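Local coordinates for putative sugar binding protein (Bacteroides vulgatus ATCC 8482, PDB 3KEZ), which probably binds sugars at the bacterial outer membrane as a calcium-containing member of the SusD family, serving nutrient uptake, at residues Met284-Thr287 / Cys288-Gln292. Numbering follows the deposited sequence.
Sequences MCIT and CSFYQ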
HETATM    1  N   MSE A 284     -15.696   1.278   7.788  1.00 10.84           N
HETATM    2  CA  MSE A 284     -14.505   1.723   8.499  1.00 11.74           C
HETATM    3  C   MSE A 284     -14.449   3.252   8.531  1.00 12.96           C
HETATM    4  O   MSE A 284     -14.764   3.913   7.531  1.00 10.73           O
HETATM    5  CB  MSE A 284     -13.258   1.107   7.870  1.00 10.07           C
HETATM    6  CG  MSE A 284     -13.075   1.429   6.399  1.00 10.07           C
HETATM    7 SE   MSE A 284     -11.580   0.547   5.489  0.75  2.00          SE
HETATM    8  CE  MSE A 284     -10.117   1.637   6.059  1.00 11.15           C
ATOM      9  N   CYS A 285     -14.108   3.812   9.703  1.00 11.94           N
ATOM     10  CA  CYS A 285     -14.082   5.274   9.897  1.00 12.55           C
ATOM     11  C   CYS A 285     -12.792   5.689  10.620  1.00 12.98           C
ATOM     12  O   CYS A 285     -12.004   4.830  11.062  1.00  9.77           O
ATOM     13  CB  CYS A 285     -15.281   5.703  10.727  1.00 11.96           C
ATOM     14  SG  CYS A 285     -15.298   4.960  12.374  1.00 14.11           S
ATOM     15  N   ILE A 286     -12.575   6.994  10.756  1.00 13.12           N
ATOM     16  CA  ILE A 286     -11.423   7.465  11.524  1.00 10.83           C
ATOM     17  C   ILE A 286     -11.702   7.293  13.020  1.00 10.87           C
ATOM     18  O   ILE A 286     -12.846   7.304  13.441  1.00 13.04           O
ATOM     19  CB  ILE A 286     -11.048   8.919  11.238  1.00 13.29           C
ATOM     20  CG1 ILE A 286     -12.116   9.886  11.733  1.00 11.60           C
ATOM     21  CG2 ILE A 286     -10.694   9.132   9.753  1.00  6.38           C
ATOM     22  CD1 ILE A 286     -11.801  11.349  11.432  1.00 10.64           C
ATOM     23  N   THR A 287     -10.650   7.100  13.814  1.00  9.91           N
ATOM     24  CA  THR A 287     -10.778   7.101  15.263  1.00  9.41           C
ATOM     25  C   THR A 287     -10.914   8.549  15.776  1.00 10.51           C
ATOM     26  O   THR A 287     -10.540   9.504  15.082  1.00  8.36           O
ATOM     27  CB  THR A 287      -9.575   6.438  15.926  1.00  9.69           C
ATOM     28  OG1 THR A 287      -8.398   7.080  15.430  1.00 11.26           O
ATOM     29  CG2 THR A 287      -9.533   4.884  15.593  1.00  2.94           C
ATOM     30  N   CYS A 288     -11.454   8.716  16.976  1.00  9.31           N
ATOM     31  CA  CYS A 288     -11.514  10.058  17.574  1.00 10.44           C
ATOM     32  C   CYS A 288     -10.150  10.701  17.747  1.00 12.31           C
ATOM     33  O   CYS A 288      -9.976  11.906  17.513  1.00 12.91           O
ATOM     34  CB  CYS A 288     -12.211  10.004  18.919  1.00 11.12           C
ATOM     35  SG  CYS A 288     -13.984   9.600  18.761  1.00 15.55           S
ATOM     36  N   SER A 289      -9.192   9.911  18.212  1.00 12.73           N
ATOM     37  CA  SER A 289      -7.828  10.412  18.394  1.00 10.92           C
ATOM     38  C   SER A 289      -7.232  10.940  17.075  1.00 11.86           C
ATOM     39  O   SER A 289      -6.546  11.961  17.082  1.00 10.04           O
ATOM     40  CB  SER A 289      -6.893   9.352  19.003  1.00 10.85           C
ATOM     41  OG  SER A 289      -6.841   8.136  18.263  1.00  9.46           O
ATOM     42  N   PHE A 290      -7.510  10.274  15.952  1.00 10.40           N
ATOM     43  CA  PHE A 290      -6.978  10.762  14.680  1.00 10.14           C
ATOM     44  C   PHE A 290      -7.705  12.053  14.234  1.00 10.68           C
ATOM     45  O   PHE A 290      -7.077  12.989  13.762  1.00 10.61           O
ATOM     46  CB  PHE A 290      -7.073   9.740  13.563  1.00  8.75           C
ATOM     47  CG  PHE A 290      -6.627  10.295  12.235  1.00 12.58           C
ATOM     48  CD1 PHE A 290      -5.290  10.440  11.961  1.00 11.55           C
ATOM     49  CD2 PHE A 290      -7.541  10.710  11.293  1.00  6.84           C
ATOM     50  CE1 PHE A 290      -4.866  10.952  10.732  1.00 17.79           C
ATOM     51  CE2 PHE A 290      -7.134  11.245  10.105  1.00 13.48           C
ATOM     52  CZ  PHE A 290      -5.773  11.357   9.818  1.00  9.61           C
ATOM     53  N   TYR A 291      -9.025  12.078  14.384  1.00 10.45           N
ATOM     54  CA  TYR A 291      -9.784  13.308  14.124  1.00 10.26           C
ATOM     55  C   TYR A 291      -9.249  14.489  14.942  1.00 10.76           C
ATOM     56  O   TYR A 291      -9.045  15.586  14.401  1.00 12.18           O
ATOM     57  CB  TYR A 291     -11.270  13.084  14.378  1.00 10.01           C
ATOM     58  CG  TYR A 291     -12.146  14.273  14.090  1.00  8.04           C
ATOM     59  CD1 TYR A 291     -12.055  14.955  12.885  1.00 13.53           C
ATOM     60  CD2 TYR A 291     -13.056  14.731  15.037  1.00 10.68           C
ATOM     61  CE1 TYR A 291     -12.855  16.036  12.608  1.00  9.33           C
ATOM     62  CE2 TYR A 291     -13.868  15.831  14.780  1.00 12.44           C
ATOM     63  CZ  TYR A 291     -13.765  16.471  13.569  1.00 16.23           C
ATOM     64  OH  TYR A 291     -14.543  17.535  13.330  1.00 18.36           O
ATOM     65  N   GLN A 292      -8.992  14.257  16.235  1.00 11.56           N
ATOM     66  CA  GLN A 292      -8.441  15.307  17.100  1.00 11.50           C
ATOM     67  C   GLN A 292      -7.030  15.766  16.701  1.00 14.09           C
ATOM     68  O   GLN A 292      -6.754  16.976  16.690  1.00 10.68           O
ATOM     69  CB  GLN A 292      -8.511  14.897  18.549  1.00 10.98           C
ATOM     70  CG  GLN A 292      -9.980  14.863  18.992  1.00 13.66           C
ATOM     71  CD  GLN A 292     -10.183  14.390  20.405  1.00 19.15           C
ATOM     72  OE1 GLN A 292      -9.252  13.902  21.069  1.00 23.24           O
ATOM     73  NE2 GLN A 292     -11.432  14.483  20.867  1.00 13.09           N
TER
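Ile286, the last residue of strand 284-286, reaches forward over the first turn of the helix that begins at Cys288, and its two branches meet different aromatic residues. Its CB already lies 3.9 Å from CD2 of Phe290. The CG2 methyl approaches the same CD2 at 3.8 Å, the two side chains crossing at about a right angle. CG1 sits between the backbone N and the carbonyl carbon (chi1 67°), and the chain, extended about chi2, carries CD1 on to Tyr291, where it stands 3.5 Å from CB and lies next to the ring carbons CG and CD1. An alanine here would keep CB near Phe290 but would probably open a gap beside Tyr291 CB and leave both aromatic side chains less firmly positioned.

Thr287 is the N-cap between strand and helix. Its OG1, lying between the backbone N and the carbonyl carbon on the side of Phe290 N, accepts a weak capping bond from that N at 3.4 Å (150° at the hydrogen). Thr287 O takes the first i to i+4 bond of the helix, from Tyr291 N at 3.1 Å. The hydroxyl's stronger partner is Asp53 O, so one OG1 links the helix start to the neighbouring loop.

A single residue, Thr287, separates strand from helix, and the short segment axes run at 42°. Strand 284-286 pairs antiparallel with strand 55-57, Ile286 also packs on Ala314 and Val316 of strand 313-316, and Tyr291 OH ties helix 288-295 to Asp418.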